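Local coordinates for protein catalase-3 (Neurospora crassa, PDB 4AJ9) that breaks down hydrogen peroxide into oxygen and water with a heme cofactor, and so probably protects the cell from peroxide damage, at residues A123-T128 with N132-G137; W228-K233 with G308-N313; G331-V334 with D338-E341. All coordinates share one frame; numbering follows the deposited sequence.

Contact 1: A123-T128 with N132-G137; sequences ATRFYT and NFDIVG. With HEM (protoporphyrin IX containing Fe), chain Y.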
loop_
_atom_site.group_PDB
_atom_site.type_symbol
_atom_site.label_atom_id
_atom_site.label_comp_id
_atom_site.label_asym_id
_atom_site.label_seq_id
_atom_site.Cartn_x
_atom_site.Cartn_y
_atom_site.Cartn_z
ATOM N N ALA C 123 20.849 -10.395 14.292
ATOM C CA ALA C 123 19.848 -11.289 13.720
ATOM C C ALA C 123 20.485 -12.113 12.636
ATOM O O ALA C 123 21.100 -11.567 11.727
ATOM C CB ALA C 123 18.671 -10.484 13.152
ATOM N N THR C 124 20.310 -13.428 12.714
ATOM C CA THR C 124 20.984 -14.351 11.808
ATOM C C THR C 124 19.974 -15.228 11.099
ATOM O O THR C 124 19.143 -15.859 11.744
ATOM C CB THR C 124 21.880 -15.329 12.594
ATOM O OG1 THR C 124 22.826 -14.600 13.381
ATOM C CG2 THR C 124 22.595 -16.296 11.639
ATOM N N ARG C 125 20.056 -15.295 9.776
ATOM C CA ARG C 125 19.251 -16.265 9.045
ATOM C C ARG C 125 20.119 -17.425 8.569
ATOM O O ARG C 125 21.167 -17.215 7.942
ATOM C CB ARG C 125 18.570 -15.623 7.833
ATOM C CG ARG C 125 17.963 -16.660 6.869
ATOM C CD ARG C 125 16.931 -16.000 5.965
ATOM N NE ARG C 125 15.902 -15.368 6.781
ATOM C CZ ARG C 125 15.116 -14.383 6.378
ATOM N NH1 ARG C 125 15.220 -13.905 5.140
ATOM N NH2 ARG C 125 14.222 -13.870 7.226
ATOM N N PHE C 126 19.682 -18.647 8.857
ATOM C CA PHE C 126 20.306 -19.826 8.271
ATOM C C PHE C 126 19.412 -20.251 7.132
ATOM O O PHE C 126 18.233 -20.519 7.345
ATOM C CB PHE C 126 20.371 -20.976 9.283
ATOM C CG PHE C 126 21.150 -20.668 10.530
ATOM C CD1 PHE C 126 20.525 -20.091 11.625
ATOM C CD2 PHE C 126 22.492 -21.017 10.633
ATOM C CE1 PHE C 126 21.238 -19.824 12.793
ATOM C CE2 PHE C 126 23.213 -20.766 11.807
ATOM C CZ PHE C 126 22.579 -20.169 12.885
ATOM N N TYR C 127 19.951 -20.290 5.921
ATOM C CA TYR C 127 19.186 -20.745 4.777
ATOM C C TYR C 127 19.378 -22.267 4.663
ATOM O O TYR C 127 20.176 -22.739 3.844
ATOM C CB TYR C 127 19.677 -20.038 3.507
ATOM C CG TYR C 127 19.481 -18.532 3.468
ATOM C CD1 TYR C 127 20.424 -17.657 4.028
ATOM C CD2 TYR C 127 18.376 -17.976 2.832
ATOM C CE1 TYR C 127 20.245 -16.273 3.966
ATOM C CE2 TYR C 127 18.191 -16.602 2.765
ATOM C CZ TYR C 127 19.129 -15.757 3.332
ATOM O OH TYR C 127 18.932 -14.396 3.259
ATOM N N THR C 128 18.671 -23.029 5.503
ATOM C CA THR C 128 18.895 -24.476 5.603
ATOM C C THR C 128 18.183 -25.228 4.503
ATOM O O THR C 128 17.317 -24.674 3.821
ATOM C CB THR C 128 18.429 -25.061 6.953
ATOM O OG1 THR C 128 17.017 -25.362 6.898
ATOM C CG2 THR C 128 18.705 -24.090 8.090
ATOM N N ASN C 132 14.090 -21.662 5.942
ATOM C CA ASN C 132 14.829 -20.622 6.628
ATOM C C ASN C 132 14.615 -20.703 8.130
ATOM O O ASN C 132 13.477 -20.786 8.585
ATOM C CB ASN C 132 14.402 -19.236 6.128
ATOM C CG ASN C 132 14.829 -18.983 4.707
ATOM O OD1 ASN C 132 15.706 -19.673 4.187
ATOM N ND2 ASN C 132 14.209 -17.993 4.060
ATOM N N PHE C 133 15.720 -20.680 8.878
ATOM C CA PHE C 133 15.703 -20.617 10.332
ATOM C C PHE C 133 16.394 -19.337 10.796
ATOM O O PHE C 133 17.557 -19.117 10.489
ATOM C CB PHE C 133 16.426 -21.831 10.931
ATOM C CG PHE C 133 16.536 -21.785 12.428
ATOM C CD1 PHE C 133 15.406 -21.647 13.211
ATOM C CD2 PHE C 133 17.772 -21.880 13.055
ATOM C CE1 PHE C 133 15.496 -21.598 14.608
ATOM C CE2 PHE C 133 17.873 -21.850 14.449
ATOM C CZ PHE C 133 16.730 -21.702 15.226
ATOM N N ASP C 134 15.673 -18.486 11.512
ATOM C CA ASP C 134 16.244 -17.223 11.969
ATOM C C ASP C 134 16.387 -17.269 13.482
ATOM O O ASP C 134 15.447 -17.663 14.200
ATOM C CB ASP C 134 15.334 -16.032 11.653
ATOM C CG ASP C 134 15.130 -15.791 10.169
ATOM O OD1 ASP C 134 15.798 -16.426 9.321
ATOM O OD2 ASP C 134 14.280 -14.926 9.865
ATOM N N ILE C 135 17.561 -16.872 13.955
ATOM C CA ILE C 135 17.741 -16.539 15.352
ATOM C C ILE C 135 17.806 -15.023 15.426
ATOM O O ILE C 135 18.801 -14.394 15.040
ATOM C CB ILE C 135 19.024 -17.162 15.938
ATOM C CG1 ILE C 135 18.907 -18.696 15.945
ATOM C CG2 ILE C 135 19.278 -16.619 17.326
ATOM C CD1 ILE C 135 20.202 -19.419 16.363
ATOM N N VAL C 136 16.724 -14.431 15.892
ATOM C CA VAL C 136 16.608 -12.973 15.916
ATOM C C VAL C 136 16.989 -12.506 17.308
ATOM O O VAL C 136 16.145 -12.422 18.201
ATOM C CB VAL C 136 15.173 -12.524 15.561
ATOM C CG1 VAL C 136 15.075 -10.987 15.496
ATOM C CG2 VAL C 136 14.743 -13.152 14.239
ATOM N N GLY C 137 18.276 -12.232 17.490
ATOM C CA GLY C 137 18.821 -11.964 18.813
ATOM C C GLY C 137 19.294 -10.540 19.039
ATOM O O GLY C 137 19.213 -9.712 18.138
HETATM C CHA HEM Y . 12.947 -6.090 14.895
HETATM C CHB HEM Y . 15.336 -8.468 18.406
HETATM C CHC HEM Y . 11.393 -8.209 21.207
HETATM C CHD HEM Y . 8.803 -6.656 17.419
HETATM C C1A HEM Y . 13.959 -6.712 15.604
HETATM C C2A HEM Y . 15.334 -6.916 15.162
HETATM C C3A HEM Y . 15.991 -7.559 16.143
HETATM C C4A HEM Y . 15.057 -7.803 17.224
HETATM C CMA HEM Y . 17.475 -8.000 16.148
HETATM C CAA HEM Y . 15.924 -6.417 13.816
HETATM C CBA HEM Y . 15.985 -7.530 12.775
HETATM C CGA HEM Y . 16.664 -6.991 11.543
HETATM O O1A HEM Y . 15.977 -6.783 10.514
HETATM O O2A HEM Y . 17.902 -6.756 11.592
HETATM C C1B HEM Y . 14.456 -8.658 19.453
HETATM C C2B HEM Y . 14.711 -9.443 20.649
HETATM C C3B HEM Y . 13.630 -9.356 21.439
HETATM C C4B HEM Y . 12.651 -8.537 20.751
HETATM C CMB HEM Y . 16.041 -10.192 20.895
HETATM C CAB HEM Y . 13.364 -10.029 22.807
HETATM C CBB HEM Y . 13.985 -11.167 23.139
HETATM C C1C HEM Y . 10.343 -7.848 20.396
HETATM C C2C HEM Y . 8.930 -7.925 20.737
HETATM C C3C HEM Y . 8.239 -7.473 19.688
HETATM C C4C HEM Y . 9.173 -7.143 18.642
HETATM C CMC HEM Y . 8.361 -8.390 22.091
HETATM C CAC HEM Y . 6.718 -7.385 19.508
HETATM C CBC HEM Y . 5.939 -8.296 20.093
HETATM C C1D HEM Y . 9.657 -6.345 16.402
HETATM C C2D HEM Y . 9.235 -5.826 15.127
HETATM C C3D HEM Y . 10.526 -5.647 14.341
HETATM C C4D HEM Y . 11.594 -6.084 15.214
HETATM C CMD HEM Y . 7.786 -5.526 14.688
HETATM C CAD HEM Y . 10.661 -5.128 12.901
HETATM C CBD HEM Y . 10.752 -6.352 11.996
HETATM C CGD HEM Y . 10.764 -5.914 10.557
HETATM O O1D HEM Y . 11.234 -6.703 9.703
HETATM O O2D HEM Y . 10.332 -4.767 10.273
HETATM N NA HEM Y . 13.833 -7.271 16.860
HETATM N NB HEM Y . 13.194 -8.131 19.553
HETATM N NC HEM Y . 10.449 -7.370 19.108
HETATM N ND HEM Y . 11.038 -6.491 16.420
HETATM FE FE HEM Y . 12.142 -7.416 17.952
HETATM O O HOH W 1 21.423 -14.277 15.812
HETATM O O HOH W 2 16.459 -22.229 3.074
#
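R125 and D134 lie side by side on one face of a buried antiparallel beta hairpin of the catalase barrel, strand 121-128 with strand 131-138, and form a side-on, two-nitrogen salt bridge. R125 NE reaches D134 OD1 at 2.8 Å, and R125 NH2 reaches D134 OD2 on its syn lone pair, also at 2.8 Å. The guanidinium and carboxylate planes differ by only 17°, so the grip is nearly flat. The arginine chain bends at chi3 (-57°), which swings NE back alongside D134. N132 lays ND2 over one face of this guanidinium, the two planes almost parallel, while its OD1 meets Y127 CD2 at 3.4 Å. Water joins that same N132 OD1 to T128 O.

The other face of the hairpin is mostly apolar. The rings of F126 and F133 run near parallel but are slid apart, their centroids 5.8 Å from each other, so they touch through F126 CD1 and F133 CD2 rather than by overlap. I135 CD1 comes to the edge of the F126 ring.

The backbone register is fixed by paired bonds at T124-I135 and F126-F133; the one from F126 N to F133 O is 2.7 Å long and nearly straight. Farther out, S327 O and N371 OD1 take further bonds from R125, while Q329 N and H332 ND1 both reach D134 OD2, anchoring the ion pair to neighbouring loops. At the heme end, V136 CG1 lies 3.6 Å from heme C3A, and G137 O approaches the heme methyl CMA at 3.1 Å.

Contact 2: W228-K233 with G308-N313; sequences WHWKTK and GEMTLN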
loop_
_atom_site.group_PDB
_atom_site.type_symbol
_atom_site.label_atom_id
_atom_site.label_comp_id
_atom_site.label_asym_id
_atom_site.label_seq_id
_atom_site.Cartn_x
_atom_site.Cartn_y
_atom_site.Cartn_z
ATOM N N TRP C 228 20.431 -19.838 23.075
ATOM C CA TRP C 228 21.386 -19.625 21.986
ATOM C C TRP C 228 22.378 -18.538 22.355
ATOM O O TRP C 228 21.988 -17.462 22.851
ATOM C CB TRP C 228 20.680 -19.180 20.695
ATOM C CG TRP C 228 19.716 -20.145 20.102
ATOM C CD1 TRP C 228 18.355 -20.011 20.041
ATOM C CD2 TRP C 228 20.027 -21.376 19.435
ATOM N NE1 TRP C 228 17.806 -21.087 19.389
ATOM C CE2 TRP C 228 18.812 -21.934 19.000
ATOM C CE3 TRP C 228 21.220 -22.051 19.153
ATOM C CZ2 TRP C 228 18.751 -23.150 18.320
ATOM C CZ3 TRP C 228 21.157 -23.256 18.472
ATOM C CH2 TRP C 228 19.936 -23.792 18.065
ATOM N N HIS C 229 23.653 -18.803 22.079
ATOM C CA HIS C 229 24.717 -17.832 22.324
ATOM C C HIS C 229 25.606 -17.730 21.095
ATOM O O HIS C 229 25.942 -18.747 20.481
ATOM C CB HIS C 229 25.606 -18.261 23.496
ATOM C CG HIS C 229 24.901 -18.333 24.813
ATOM N ND1 HIS C 229 25.228 -17.517 25.874
ATOM C CD2 HIS C 229 23.910 -19.144 25.252
ATOM C CE1 HIS C 229 24.466 -17.821 26.912
ATOM N NE2 HIS C 229 23.651 -18.798 26.558
ATOM N N TRP C 230 25.985 -16.508 20.733
ATOM C CA TRP C 230 27.041 -16.308 19.747
ATOM C C TRP C 230 28.232 -15.724 20.482
ATOM O O TRP C 230 28.106 -14.695 21.139
ATOM C CB TRP C 230 26.623 -15.319 18.649
ATOM C CG TRP C 230 25.572 -15.792 17.673
ATOM C CD1 TRP C 230 24.280 -15.355 17.579
ATOM C CD2 TRP C 230 25.749 -16.749 16.623
ATOM N NE1 TRP C 230 23.643 -15.995 16.538
ATOM C CE2 TRP C 230 24.522 -16.855 15.940
ATOM C CE3 TRP C 230 26.828 -17.527 16.197
ATOM C CZ2 TRP C 230 24.341 -17.716 14.863
ATOM C CZ3 TRP C 230 26.652 -18.379 15.127
ATOM C CH2 TRP C 230 25.416 -18.461 14.461
ATOM N N LYS C 231 29.386 -16.367 20.359
ATOM C CA LYS C 231 30.593 -15.931 21.048
ATOM C C LYS C 231 31.556 -15.345 20.026
ATOM O O LYS C 231 32.006 -16.034 19.116
ATOM C CB LYS C 231 31.244 -17.108 21.784
ATOM C CG LYS C 231 30.362 -17.749 22.858
ATOM C CD LYS C 231 30.014 -16.764 23.965
ATOM C CE LYS C 231 31.208 -16.452 24.838
ATOM N NZ LYS C 231 30.905 -15.368 25.825
ATOM N N THR C 232 31.859 -14.061 20.154
ATOM C CA THR C 232 32.695 -13.419 19.146
ATOM C C THR C 232 34.130 -13.953 19.197
ATOM O O THR C 232 34.748 -14.012 20.266
ATOM C CB THR C 232 32.686 -11.883 19.272
ATOM O OG1 THR C 232 33.687 -11.338 18.411
ATOM C CG2 THR C 232 32.965 -11.455 20.705
ATOM N N LYS C 233 34.653 -14.357 18.047
ATOM C CA LYS C 233 36.048 -14.798 17.984
ATOM C C LYS C 233 36.993 -13.602 17.931
ATOM O O LYS C 233 38.217 -13.757 18.011
ATOM C CB LYS C 233 36.290 -15.731 16.789
ATOM C CG LYS C 233 35.400 -16.983 16.781
ATOM C CD LYS C 233 35.471 -17.717 18.110
ATOM C CE LYS C 233 36.887 -18.216 18.388
ATOM N NZ LYS C 233 37.042 -18.722 19.785
ATOM N N GLY C 308 29.085 -24.984 16.528
ATOM C CA GLY C 308 29.702 -24.669 15.254
ATOM C C GLY C 308 30.161 -23.229 15.156
ATOM O O GLY C 308 30.256 -22.512 16.166
ATOM N N GLU C 309 30.461 -22.800 13.933
ATOM C CA GLU C 309 30.988 -21.454 13.736
ATOM C C GLU C 309 30.393 -20.798 12.509
ATOM O O GLU C 309 30.185 -21.450 11.485
ATOM C CB GLU C 309 32.509 -21.500 13.592
ATOM C CG GLU C 309 33.149 -20.121 13.447
ATOM C CD GLU C 309 34.669 -20.152 13.550
ATOM O OE1 GLU C 309 35.321 -20.649 12.611
ATOM O OE2 GLU C 309 35.214 -19.673 14.566
ATOM N N MET C 310 30.139 -19.499 12.617
ATOM C CA MET C 310 29.663 -18.713 11.498
ATOM C C MET C 310 30.697 -17.645 11.162
ATOM O O MET C 310 31.225 -16.989 12.050
ATOM C CB MET C 310 28.311 -18.085 11.863
ATOM C CG MET C 310 27.997 -16.753 11.215
ATOM S SD MET C 310 26.297 -16.302 11.613
ATOM C CE MET C 310 26.515 -15.181 13.014
ATOM N N THR C 311 30.990 -17.491 9.874
ATOM C CA THR C 311 31.936 -16.487 9.399
ATOM C C THR C 311 31.228 -15.641 8.342
ATOM O O THR C 311 30.659 -16.184 7.390
ATOM C CB THR C 311 33.182 -17.152 8.782
ATOM O OG1 THR C 311 33.874 -17.882 9.799
ATOM C CG2 THR C 311 34.134 -16.117 8.195
ATOM N N LEU C 312 31.230 -14.321 8.526
ATOM C CA LEU C 312 30.651 -13.410 7.539
ATOM C C LEU C 312 31.750 -12.951 6.586
ATOM O O LEU C 312 32.668 -12.246 6.997
ATOM C CB LEU C 312 29.989 -12.206 8.226
ATOM C CG LEU C 312 28.960 -12.543 9.303
ATOM C CD1 LEU C 312 28.372 -11.285 9.954
ATOM C CD2 LEU C 312 27.862 -13.421 8.713
ATOM N N ASN C 313 31.674 -13.359 5.320
ATOM C CA ASN C 313 32.758 -13.058 4.388
ATOM C C ASN C 313 32.338 -12.433 3.058
ATOM O O ASN C 313 33.159 -12.284 2.151
ATOM C CB ASN C 313 33.605 -14.311 4.135
ATOM C CG ASN C 313 32.775 -15.485 3.670
ATOM O OD1 ASN C 313 31.623 -15.325 3.261
ATOM N ND2 ASN C 313 33.348 -16.683 3.750
#
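E309 OE2 is met by the aliphatic part of K233, with CG at 3.5 Å and CD a little farther off, the two side chains crossing at about a right angle. This is not a salt bridge: K233 NZ stays 5.6 Å from E309 OE2, because the lysine chain is bent at both chi2 and chi3. Their opposite charges may still attract weakly at that separation. The ammonium also has a long, weak ion pair with E272.

The buried half of the contact is W230 against M310. M310 CE sits over one face of the indole, 3.6 Å from the centroid of the six-membered ring and only 5° off its normal, a CH-pi approach. M310 SD lies more obliquely, 31° from that normal, which makes the pair a Met-aromatic contact as well. A bend at chi3 (97°) folds the methyl over the ring, while nearer the backbone M310 CB touches W230 CZ3 at 3.7 Å.

The two segments are not paired strands. W230 and E309, the nearest pair, have their CA atoms 8.8 Å apart, and strand 270-278 pairs with both strand 223-232 and strand 305-314. The side chains thus meet across an intervening strand, inside the antiparallel beta barrel of the catalase fold. F122 also stacks on the indole, and T124 touches both W230 and M310.

Replacing W230 with an alanine would probably leave the M310 methyl without its aromatic face and open a gap beside F122 and T124. V99 and V101 of strand 96-104 add further apolar contacts to M310.

Contact 3: G331-V334 with D338-E341; sequences GHIV and DFTE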
loop_
_atom_site.group_PDB
_atom_site.type_symbol
_atom_site.label_atom_id
_atom_site.label_comp_id
_atom_site.label_asym_id
_atom_site.label_seq_id
_atom_site.Cartn_x
_atom_site.Cartn_y
_atom_site.Cartn_z
ATOM N N GLY C 331 9.390 -16.501 13.987
ATOM C CA GLY C 331 8.503 -17.577 13.562
ATOM C C GLY C 331 9.118 -18.410 12.444
ATOM O O GLY C 331 8.574 -19.433 12.021
ATOM N N HIS C 332 10.246 -17.947 11.925
ATOM C CA HIS C 332 10.969 -18.735 10.936
ATOM C C HIS C 332 11.634 -19.886 11.668
ATOM O O HIS C 332 12.797 -19.788 12.082
ATOM C CB HIS C 332 12.007 -17.875 10.226
ATOM C CG HIS C 332 11.445 -17.036 9.122
ATOM N ND1 HIS C 332 12.146 -15.992 8.552
ATOM C CD2 HIS C 332 10.265 -17.102 8.462
ATOM C CE1 HIS C 332 11.413 -15.444 7.596
ATOM N NE2 HIS C 332 10.271 -16.103 7.517
ATOM N N ILE C 333 10.886 -20.969 11.855
ATOM C CA ILE C 333 11.385 -22.107 12.629
ATOM C C ILE C 333 11.427 -23.346 11.751
ATOM O O ILE C 333 10.762 -23.390 10.715
ATOM C CB ILE C 333 10.521 -22.336 13.898
ATOM C CG1 ILE C 333 11.220 -23.275 14.891
ATOM C CG2 ILE C 333 9.111 -22.837 13.538
ATOM C CD1 ILE C 333 10.607 -23.207 16.298
ATOM N N VAL C 334 12.232 -24.331 12.141
ATOM C CA VAL C 334 12.404 -25.543 11.339
ATOM C C VAL C 334 12.258 -26.799 12.214
ATOM O O VAL C 334 12.396 -26.730 13.435
ATOM C CB VAL C 334 13.786 -25.570 10.641
ATOM C CG1 VAL C 334 13.934 -24.388 9.674
ATOM C CG2 VAL C 334 14.903 -25.541 11.690
ATOM N N ASP C 338 11.645 -25.872 18.630
ATOM C CA ASP C 338 10.289 -25.485 19.032
ATOM C C ASP C 338 10.302 -24.246 19.928
ATOM O O ASP C 338 11.354 -23.849 20.436
ATOM C CB ASP C 338 9.583 -26.634 19.753
ATOM C CG ASP C 338 8.059 -26.477 19.769
ATOM O OD1 ASP C 338 7.540 -25.595 19.056
ATOM O OD2 ASP C 338 7.378 -27.242 20.490
ATOM N N PHE C 339 9.122 -23.656 20.128
ATOM C CA PHE C 339 8.974 -22.477 20.975
ATOM C C PHE C 339 8.815 -22.882 22.429
ATOM O O PHE C 339 8.597 -24.052 22.735
ATOM C CB PHE C 339 7.739 -21.679 20.557
ATOM C CG PHE C 339 7.719 -21.322 19.099
ATOM C CD1 PHE C 339 8.650 -20.437 18.577
ATOM C CD2 PHE C 339 6.777 -21.884 18.246
ATOM C CE1 PHE C 339 8.641 -20.117 17.224
ATOM C CE2 PHE C 339 6.764 -21.567 16.887
ATOM C CZ PHE C 339 7.698 -20.683 16.378
ATOM N N THR C 340 8.930 -21.908 23.322
ATOM C CA THR C 340 8.458 -22.101 24.682
ATOM C C THR C 340 7.384 -21.084 24.998
ATOM O O THR C 340 7.119 -20.151 24.221
ATOM C CB THR C 340 9.560 -21.972 25.743
ATOM O OG1 THR C 340 10.026 -20.620 25.788
ATOM C CG2 THR C 340 10.724 -22.940 25.459
ATOM N N GLU C 341 6.798 -21.261 26.171
ATOM C CA GLU C 341 5.699 -20.446 26.640
ATOM C C GLU C 341 6.167 -19.118 27.237
ATOM O O GLU C 341 5.493 -18.545 28.089
ATOM C CB GLU C 341 4.889 -21.237 27.675
ATOM C CG GLU C 341 4.116 -22.419 27.092
ATOM C CD GLU C 341 4.977 -23.658 26.852
ATOM O OE1 GLU C 341 6.210 -23.600 27.033
ATOM O OE2 GLU C 341 4.407 -24.703 26.485
#
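I333 and F339 carry the contact through a CH-pi interaction. The I333 CD1 methyl lies over one face of the F339 ring, 3.9 Å from its centroid and 17° off the normal. With CG1 anti to the backbone N (chi1 -166°) and the chain extended beyond it, the isoleucine delivers CD1 to this face.

Simple apolar packing fills in around it. I333 CG2 touches F339 CZ at 3.8 Å, and CD1 also rests on the backbone, 3.6 Å from D338 CA. G331 CA stands at the edge of the ring, 4.3 Å from F339 CZ. F45 of a second subunit packs on I333, and E43 of that subunit on D338 and F339, so the buried cluster adjoins a subunit interface.

The polar bonds lie within the segments or lead away from them. D338 OD1 accepts a weak bond from F339 N at 2.7 Å, while OD2 is held by T421 OG1 and by a salt bridge to R424. A weak bond from I333 N to G331 O closes an inverse gamma turn centred on H332, bending the chain just before I333.

Beyond the ring, L345 and L349 of helix 343-360 pack against F339. The arrangement belongs to the catalase loop leading into that helix, which carries Y352, the axial heme ligand by similarity with relatives.

How the contacts relate
Contacts 1 and 2 belong to the same antiparallel sheet and touch directly: the F126 and I135 face of the hairpin meets W230 and W228, and T124 CG2 lies 3.7 Å from M310 SD. The hairpin combines backbone bonds with a buried ion pair; contact 2 joins strands that are not neighbours through side chains alone, and its K233-E309 end reaches the exposed surface. Contact 3 is buried too, but lies in loops beside another subunit, and is held by apolar packing. It adjoins the ion-pair face of contact 1 through H332, whereas contacts 2 and 3 stay about 7 Å apart at their nearest atoms.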